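Local atomic coordinates of microcompartments protein (Desulfitobacterium hafniense, PDB entry 3NWG), a protein that probably forms part of the protein shell of a bacterial microcompartment, each chain carrying two BMC domains in tandem. Residues 79-84 against 110-115; 90-95 against 122-127; 138-143 against 148-153. All coordinates share one frame; numbering follows the deposited sequence.

Interaction 1: residues 79-84 against 110-115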
loop_
_atom_site.group_PDB
_atom_site.type_symbol
_atom_site.label_atom_id
_atom_site.label_comp_id
_atom_site.label_asym_id
_atom_site.label_seq_id
_atom_site.Cartn_x
_atom_site.Cartn_y
_atom_site.Cartn_z
ATOM N N PRO A 79 -6.575 11.833 -27.020
ATOM C CA PRO A 79 -6.742 10.549 -26.326
ATOM C C PRO A 79 -5.729 10.297 -25.216
ATOM O O PRO A 79 -6.054 9.615 -24.247
ATOM C CB PRO A 79 -6.565 9.501 -27.437
ATOM C CG PRO A 79 -6.258 10.252 -28.680
ATOM C CD PRO A 79 -6.641 11.677 -28.478
ATOM N N GLN A 80 -4.524 10.847 -25.353
ATOM C CA GLN A 80 -3.453 10.591 -24.391
ATOM C C GLN A 80 -3.648 11.337 -23.095
ATOM O O GLN A 80 -3.225 10.870 -22.051
ATOM C CB GLN A 80 -2.095 10.950 -24.974
ATOM C CG GLN A 80 -1.517 9.883 -25.880
ATOM C CD GLN A 80 -0.058 10.110 -26.166
ATOM O OE1 GLN A 80 0.315 11.015 -26.918
ATOM N NE2 GLN A 80 0.785 9.283 -25.564
ATOM N N VAL A 81 -4.276 12.504 -23.164
ATOM C CA VAL A 81 -4.634 13.235 -21.964
ATOM C C VAL A 81 -5.518 12.371 -21.060
ATOM O O VAL A 81 -5.307 12.308 -19.845
ATOM C CB VAL A 81 -5.355 14.545 -22.296
ATOM C CG1 VAL A 81 -5.866 15.203 -21.023
ATOM C CG2 VAL A 81 -4.430 15.482 -23.088
ATOM N N LEU A 82 -6.488 11.685 -21.655
ATOM C CA LEU A 82 -7.419 10.877 -20.877
ATOM C C LEU A 82 -6.711 9.691 -20.240
ATOM O O LEU A 82 -6.809 9.487 -19.033
ATOM C CB LEU A 82 -8.604 10.421 -21.727
ATOM C CG LEU A 82 -9.362 11.553 -22.417
ATOM C CD1 LEU A 82 -10.211 11.000 -23.532
ATOM C CD2 LEU A 82 -10.191 12.392 -21.433
ATOM N N THR A 83 -5.979 8.924 -21.038
ATOM C CA THR A 83 -5.272 7.776 -20.495
ATOM C C THR A 83 -4.254 8.205 -19.414
ATOM O O THR A 83 -4.118 7.535 -18.394
ATOM C CB THR A 83 -4.626 6.902 -21.607
ATOM O OG1 THR A 83 -3.861 7.725 -22.491
ATOM C CG2 THR A 83 -5.696 6.196 -22.436
ATOM N N ALA A 84 -3.576 9.332 -19.621
ATOM C CA ALA A 84 -2.609 9.840 -18.648
ATOM C C ALA A 84 -3.275 10.147 -17.316
ATOM O O ALA A 84 -2.781 9.723 -16.267
ATOM C CB ALA A 84 -1.886 11.073 -19.180
ATOM N N VAL A 110 -5.682 21.947 -20.433
ATOM C CA VAL A 110 -5.425 22.692 -21.662
ATOM C C VAL A 110 -3.965 22.492 -22.127
ATOM O O VAL A 110 -3.718 22.215 -23.310
ATOM C CB VAL A 110 -5.728 24.200 -21.497
ATOM C CG1 VAL A 110 -5.113 24.990 -22.629
ATOM C CG2 VAL A 110 -7.203 24.450 -21.466
ATOM N N ALA A 111 -3.017 22.605 -21.190
ATOM C CA ALA A 111 -1.592 22.510 -21.499
ATOM C C ALA A 111 -1.193 21.115 -21.956
ATOM O O ALA A 111 -0.477 20.967 -22.954
ATOM C CB ALA A 111 -0.762 22.918 -20.311
ATOM N N ALA A 112 -1.649 20.102 -21.224
ATOM C CA ALA A 112 -1.402 18.719 -21.604
ATOM C C ALA A 112 -1.970 18.443 -23.001
ATOM O O ALA A 112 -1.307 17.836 -23.827
ATOM C CB ALA A 112 -1.986 17.757 -20.571
ATOM N N ASP A 113 -3.186 18.925 -23.259
ATOM C CA ASP A 113 -3.874 18.656 -24.514
ATOM C C ASP A 113 -3.164 19.354 -25.663
ATOM O O ASP A 113 -2.954 18.764 -26.723
ATOM C CB ASP A 113 -5.350 19.074 -24.426
ATOM C CG ASP A 113 -6.110 18.861 -25.738
ATOM O OD1 ASP A 113 -6.341 17.688 -26.149
ATOM O OD2 ASP A 113 -6.485 19.889 -26.359
ATOM N N THR A 114 -2.777 20.607 -25.450
ATOM C CA THR A 114 -2.006 21.319 -26.456
ATOM C C THR A 114 -0.641 20.637 -26.668
ATOM O O THR A 114 -0.199 20.453 -27.798
ATOM C CB THR A 114 -1.863 22.824 -26.110
ATOM O OG1 THR A 114 -3.159 23.444 -26.148
ATOM C CG2 THR A 114 -0.956 23.539 -27.123
ATOM N N ALA A 115 0.004 20.224 -25.586
ATOM C CA ALA A 115 1.276 19.526 -25.712
ATOM C C ALA A 115 1.111 18.285 -26.577
ATOM O O ALA A 115 1.809 18.132 -27.563
ATOM C CB ALA A 115 1.858 19.168 -24.337
#
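Val81 meets the helix segment 110-115 with one methyl group, CG2, which projects onto the backbone between Ala112 and Asp113. The carbon sits 3.5 Å from Asp113 CA and 3.9 Å from Ala112 C, so the methyl lies against main chain as much as against side chains. Its fit follows from the valine torsion: with CG1 anti to the backbone N (chi1 173°), CG2 stands anti to the carbonyl carbon and is the branch carried across. Ala112 CB flanks the same methyl at 4.2 Å from Val81 CG2, and Asp113 CB flanks it at 3.9 Å from that atom. Small and branched residues suit this spot: a single methyl on Ala112 lets the helices come near, the CA atoms of Val81 and Asp113 being 6.0 Å apart, while the beta-branched valine is short and stiff.

Asp113 offers Val81 its aliphatic base and turns its carboxylate elsewhere. OD1 accepts a hydrogen bond from the backbone N of His78, just ahead of helix 79-85, and OD2 forms a salt bridge with Lys117, which satisfies a buried acid. Leu123 and Ile126 of strand 122-127 also touch Val81. The contact is a small buried packing of helix 79-85, which follows the last strand of the first sheet and probably belongs to the first BMC domain, on helix 105-117 of the second, as in a tandem-BMC protein, probably of the shell.

Interaction 2: residues 90-95 against 122-127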
loop_
_atom_site.group_PDB
_atom_site.type_symbol
_atom_site.label_atom_id
_atom_site.label_comp_id
_atom_site.label_asym_id
_atom_site.label_seq_id
_atom_site.Cartn_x
_atom_site.Cartn_y
_atom_site.Cartn_z
ATOM N N PRO A 90 0.853 3.300 -20.923
ATOM C CA PRO A 90 1.730 2.121 -20.819
ATOM C C PRO A 90 3.166 2.547 -20.498
ATOM O O PRO A 90 3.499 3.733 -20.630
ATOM C CB PRO A 90 1.651 1.496 -22.222
ATOM C CG PRO A 90 1.360 2.659 -23.134
ATOM C CD PRO A 90 0.465 3.576 -22.324
ATOM N N LEU A 91 3.998 1.604 -20.059
ATOM C CA LEU A 91 5.400 1.914 -19.807
ATOM C C LEU A 91 6.009 2.492 -21.088
ATOM O O LEU A 91 5.962 1.864 -22.157
ATOM C CB LEU A 91 6.174 0.679 -19.319
ATOM C CG LEU A 91 6.006 0.159 -17.882
ATOM C CD1 LEU A 91 6.106 1.289 -16.830
ATOM C CD2 LEU A 91 4.713 -0.675 -17.703
ATOM N N THR A 92 6.531 3.711 -20.983
ATOM C CA THR A 92 7.093 4.407 -22.138
ATOM C C THR A 92 8.582 4.655 -21.912
ATOM O O THR A 92 8.983 5.126 -20.844
ATOM C CB THR A 92 6.349 5.748 -22.437
ATOM O OG1 THR A 92 6.155 6.478 -21.220
ATOM C CG2 THR A 92 4.978 5.492 -23.084
ATOM N N LEU A 93 9.392 4.299 -22.911
ATOM C CA LEU A 93 10.831 4.551 -22.891
ATOM C C LEU A 93 11.011 6.067 -22.889
ATOM O O LEU A 93 10.722 6.743 -23.887
ATOM C CB LEU A 93 11.505 3.906 -24.117
ATOM C CG LEU A 93 13.032 3.718 -24.245
ATOM C CD1 LEU A 93 13.344 2.711 -25.350
ATOM C CD2 LEU A 93 13.793 5.021 -24.518
ATOM N N ILE A 94 11.467 6.611 -21.768
ATOM C CA ILE A 94 11.587 8.054 -21.679
ATOM C C ILE A 94 12.908 8.541 -22.289
ATOM O O ILE A 94 13.980 8.047 -21.960
ATOM C CB ILE A 94 11.290 8.612 -20.236
ATOM C CG1 ILE A 94 12.545 9.036 -19.498
ATOM C CG2 ILE A 94 10.374 7.693 -19.432
ATOM C CD1 ILE A 94 12.725 10.525 -19.547
ATOM N N LYS A 95 12.811 9.476 -23.221
ATOM C CA LYS A 95 13.985 9.985 -23.908
ATOM C C LYS A 95 14.258 11.336 -23.300
ATOM O O LYS A 95 14.725 11.394 -22.181
ATOM C CB LYS A 95 13.745 10.074 -25.412
ATOM C CG LYS A 95 13.173 8.814 -25.994
ATOM C CD LYS A 95 13.297 8.806 -27.498
ATOM C CE LYS A 95 12.574 7.599 -28.080
ATOM N NZ LYS A 95 12.969 7.354 -29.497
ATOM N N ASP A 122 4.807 11.490 -26.233
ATOM C CA ASP A 122 3.848 10.691 -25.490
ATOM C C ASP A 122 3.782 11.264 -24.093
ATOM O O ASP A 122 4.818 11.446 -23.460
ATOM C CB ASP A 122 4.265 9.218 -25.456
ATOM C CG ASP A 122 4.205 8.558 -26.841
ATOM O OD1 ASP A 122 3.083 8.326 -27.365
ATOM O OD2 ASP A 122 5.287 8.270 -27.412
ATOM N N LEU A 123 2.579 11.586 -23.617
ATOM C CA LEU A 123 2.412 12.036 -22.232
ATOM C C LEU A 123 2.766 10.865 -21.343
ATOM O O LEU A 123 2.463 9.719 -21.680
ATOM C CB LEU A 123 0.984 12.522 -21.948
ATOM C CG LEU A 123 0.334 13.627 -22.798
ATOM C CD1 LEU A 123 -0.964 14.057 -22.177
ATOM C CD2 LEU A 123 1.222 14.844 -22.997
ATOM N N VAL A 124 3.441 11.139 -20.234
ATOM C CA VAL A 124 3.890 10.068 -19.345
ATOM C C VAL A 124 2.963 9.960 -18.135
ATOM O O VAL A 124 2.471 8.876 -17.828
ATOM C CB VAL A 124 5.365 10.226 -18.920
ATOM C CG1 VAL A 124 5.790 9.072 -18.036
ATOM C CG2 VAL A 124 6.258 10.304 -20.137
ATOM N N GLU A 125 2.727 11.082 -17.457
ATOM C CA GLU A 125 1.743 11.132 -16.377
ATOM C C GLU A 125 1.158 12.522 -16.158
ATOM O O GLU A 125 1.744 13.540 -16.530
ATOM C CB GLU A 125 2.302 10.550 -15.066
ATOM C CG GLU A 125 3.174 11.471 -14.224
ATOM C CD GLU A 125 3.628 10.810 -12.916
ATOM O OE1 GLU A 125 4.415 11.433 -12.151
ATOM O OE2 GLU A 125 3.206 9.659 -12.650
ATOM N N ILE A 126 -0.025 12.534 -15.564
ATOM C CA ILE A 126 -0.687 13.752 -15.149
ATOM C C ILE A 126 -0.983 13.638 -13.662
ATOM O O ILE A 126 -1.464 12.612 -13.190
ATOM C CB ILE A 126 -1.975 13.995 -15.964
ATOM C CG1 ILE A 126 -1.605 14.388 -17.402
ATOM C CG2 ILE A 126 -2.846 15.047 -15.296
ATOM C CD1 ILE A 126 -2.784 14.523 -18.377
ATOM N N ARG A 127 -0.673 14.683 -12.913
ATOM C CA ARG A 127 -1.011 14.676 -11.510
ATOM C C ARG A 127 -1.884 15.857 -11.175
ATOM O O ARG A 127 -1.428 16.992 -11.109
ATOM C CB ARG A 127 0.239 14.632 -10.634
ATOM C CG ARG A 127 1.050 13.351 -10.776
ATOM C CD ARG A 127 0.689 12.304 -9.744
ATOM N NE ARG A 127 1.901 11.587 -9.347
ATOM C CZ ARG A 127 2.632 11.869 -8.264
ATOM N NH1 ARG A 127 3.730 11.166 -8.003
ATOM N NH2 ARG A 127 2.268 12.850 -7.434
#
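The chi1 angle of Thr92, 46°, sets OG1 between its own backbone N and carbonyl carbon and leaves CG2 anti to the carbonyl carbon; Val124, with CG1 anti to its backbone N (chi1 -178°), presents both methyls to that hydroxyl. Thr92 OG1 therefore faces the fork of the valine, 4.0 Å from Val124 CG2 and 4.1 Å from Val124 CG1, as the two side chains pass at a slant. This is van der Waals contact of an oxygen with methyl groups. The other branch of the threonine turns to the start of the strand, where Thr92 CG2 lies 4.5 Å from Asp122 CB, a loose approach to the aliphatic part of the aspartate.

A threonine suits such a partly exposed place, since its methyl can pack and its polar hydroxyl costs little there. The branched Val124, its backbone turned (psi -52°) as expected at the first position of a bulge, simply offers two methyls. Asp122 is exposed; its OD1 accepts a weak hydrogen bond from Gln80 NE2. The main chain of Val124 is gripped, its O accepting a hydrogen bond from Thr89 OG1, which ties the strand to the loop just before Pro90.

Val124 and Glu125 both face Thr139 in a classic beta bulge on an edge strand of the four-stranded sheet within this chain. Segment 90-95 runs outside that strand as an irregular linker between helix 79-85 and strand 96-102. Its Leu91 and Leu93 pack on His176 and His174 of a second subunit, while from the strand Leu123 and Ile126 reach helices 79-85 and 105-117.

Interaction 3: residues 138-143 against 148-153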
loop_
_atom_site.group_PDB
_atom_site.type_symbol
_atom_site.label_atom_id
_atom_site.label_comp_id
_atom_site.label_asym_id
_atom_site.label_seq_id
_atom_site.Cartn_x
_atom_site.Cartn_y
_atom_site.Cartn_z
ATOM N N VAL A 138 2.062 17.830 -15.845
ATOM C CA VAL A 138 2.156 16.824 -16.893
ATOM C C VAL A 138 3.622 16.590 -17.259
ATOM O O VAL A 138 4.412 17.533 -17.315
ATOM C CB VAL A 138 1.288 17.184 -18.143
ATOM C CG1 VAL A 138 1.720 18.489 -18.772
ATOM C CG2 VAL A 138 1.303 16.061 -19.180
ATOM N N THR A 139 3.982 15.319 -17.450
ATOM C CA THR A 139 5.290 14.955 -17.988
ATOM C C THR A 139 5.098 14.263 -19.334
ATOM O O THR A 139 4.093 13.569 -19.549
ATOM C CB THR A 139 6.085 14.012 -17.063
ATOM O OG1 THR A 139 5.351 12.793 -16.887
ATOM C CG2 THR A 139 6.370 14.654 -15.703
ATOM N N LEU A 140 6.056 14.468 -20.234
ATOM C CA LEU A 140 6.046 13.848 -21.547
ATOM C C LEU A 140 7.464 13.555 -22.055
ATOM O O LEU A 140 8.426 14.136 -21.571
ATOM C CB LEU A 140 5.236 14.686 -22.545
ATOM C CG LEU A 140 5.299 16.210 -22.801
ATOM C CD1 LEU A 140 5.380 17.083 -21.562
ATOM C CD2 LEU A 140 6.394 16.569 -23.767
ATOM N N THR A 141 7.587 12.626 -23.002
ATOM C CA THR A 141 8.861 12.366 -23.657
ATOM C C THR A 141 8.753 12.334 -25.162
ATOM O O THR A 141 7.663 12.303 -25.721
ATOM C CB THR A 141 9.497 11.032 -23.237
ATOM O OG1 THR A 141 8.501 10.003 -23.256
ATOM C CG2 THR A 141 10.055 11.147 -21.876
ATOM N N GLY A 142 9.926 12.322 -25.786
ATOM C CA GLY A 142 10.125 12.279 -27.233
ATOM C C GLY A 142 11.585 12.647 -27.462
ATOM O O GLY A 142 12.367 12.729 -26.508
ATOM N N ASP A 143 11.974 12.866 -28.713
ATOM C CA ASP A 143 13.304 13.406 -28.973
ATOM C C ASP A 143 13.327 14.854 -28.461
ATOM O O ASP A 143 12.285 15.426 -28.150
ATOM C CB ASP A 143 13.650 13.305 -30.460
ATOM C CG ASP A 143 12.842 14.265 -31.314
ATOM O OD1 ASP A 143 11.983 13.774 -32.083
ATOM O OD2 ASP A 143 13.053 15.506 -31.200
ATOM N N GLU A 148 10.735 19.985 -26.833
ATOM C CA GLU A 148 10.959 21.414 -26.677
ATOM C C GLU A 148 9.824 22.252 -27.239
ATOM O O GLU A 148 9.459 23.275 -26.656
ATOM C CB GLU A 148 12.253 21.841 -27.364
ATOM C CG GLU A 148 13.539 21.573 -26.583
ATOM C CD GLU A 148 13.739 22.539 -25.423
ATOM O OE1 GLU A 148 12.798 23.330 -25.126
ATOM O OE2 GLU A 148 14.836 22.503 -24.808
ATOM N N SER A 149 9.278 21.840 -28.378
ATOM C CA SER A 149 8.300 22.671 -29.059
ATOM C C SER A 149 6.904 22.303 -28.613
ATOM O O SER A 149 5.959 23.064 -28.797
ATOM C CB SER A 149 8.433 22.549 -30.577
ATOM O OG SER A 149 8.124 21.236 -30.981
ATOM N N SER A 150 6.796 21.121 -28.020
ATOM C CA SER A 150 5.568 20.661 -27.418
ATOM C C SER A 150 5.317 21.313 -26.057
ATOM O O SER A 150 4.170 21.654 -25.738
ATOM C CB SER A 150 5.596 19.152 -27.280
ATOM O OG SER A 150 4.306 18.680 -27.003
ATOM N N VAL A 151 6.360 21.501 -25.247
ATOM C CA VAL A 151 6.113 22.236 -24.022
ATOM C C VAL A 151 5.987 23.741 -24.237
ATOM O O VAL A 151 5.262 24.396 -23.499
ATOM C CB VAL A 151 7.042 21.880 -22.785
ATOM C CG1 VAL A 151 7.628 20.470 -22.869
ATOM C CG2 VAL A 151 8.079 22.957 -22.521
ATOM N N ALA A 152 6.658 24.285 -25.251
ATOM C CA ALA A 152 6.561 25.721 -25.525
ATOM C C ALA A 152 5.128 26.080 -25.925
ATOM O O ALA A 152 4.596 27.107 -25.494
ATOM C CB ALA A 152 7.543 26.133 -26.600
ATOM N N ALA A 153 4.519 25.203 -26.729
ATOM C CA ALA A 153 3.127 25.328 -27.151
ATOM C C ALA A 153 2.168 25.049 -25.995
ATOM O O ALA A 153 1.239 25.819 -25.752
ATOM C CB ALA A 153 2.835 24.393 -28.318
#
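Leu140 and Val151 meet through single methyl groups, Leu140 CD2 lying 4.2 Å from Val151 CG1, with the two side chains slanting past each other. The same leucine methyl is 4.4 Å from Ser150 OG, so one branch touches two consecutive helix residues. A chi1 of 47° sets Leu140 CG between the backbone N and the carbonyl carbon, from which CD2 reaches the helix; leucine has the reach to span the 8.7 Å between the CA atoms of Leu140 and Val151. Ser150 is small enough to sit close to the strand, and its buried hydroxyl has a weak hydrogen bond with Thr118 OG1.

Around this first shell, Val121 touches both Leu140 and Ser150, and Ile100 packs on Val151. Backbone hydrogen bonds fix Leu140 from the neighbouring strand, through Gly98, and Ala115 of helix 105-117 lies against Ser150. Further out, Asp143 at the N-cap position follows the strand: its carboxylate caps a backbone N of helix 144-160, and OD1 bonds to Ser146 OG, helping to set the helix start. A strand that turns through an N-cap into a helix packed across its own sheet is part of the alpha/beta BMC fold.

How the interactions relate
The three contacts have centres about 11 Å from one another. Interactions 1 and 2 interleave along the chain, because helix 79-85 and the 90-95 linker precede helix 105-117 and strand 122-127; interaction 3 follows both. Strands 122-127 and 136-142 are neighbours in the second four-stranded antiparallel sheet, so interactions 2 and 3 share it, while helices 105-117 and 144-160, which meet at Ala115 and Ser150, bring interactions 1 and 3 together. Strand 122-127 also lies against both helices of interaction 1. Interactions 1 and 2 thus lay helix 79-85 and the following loop against the second sheet and its helix 105-117, and interaction 3 packs that sheet's own helix 144-160.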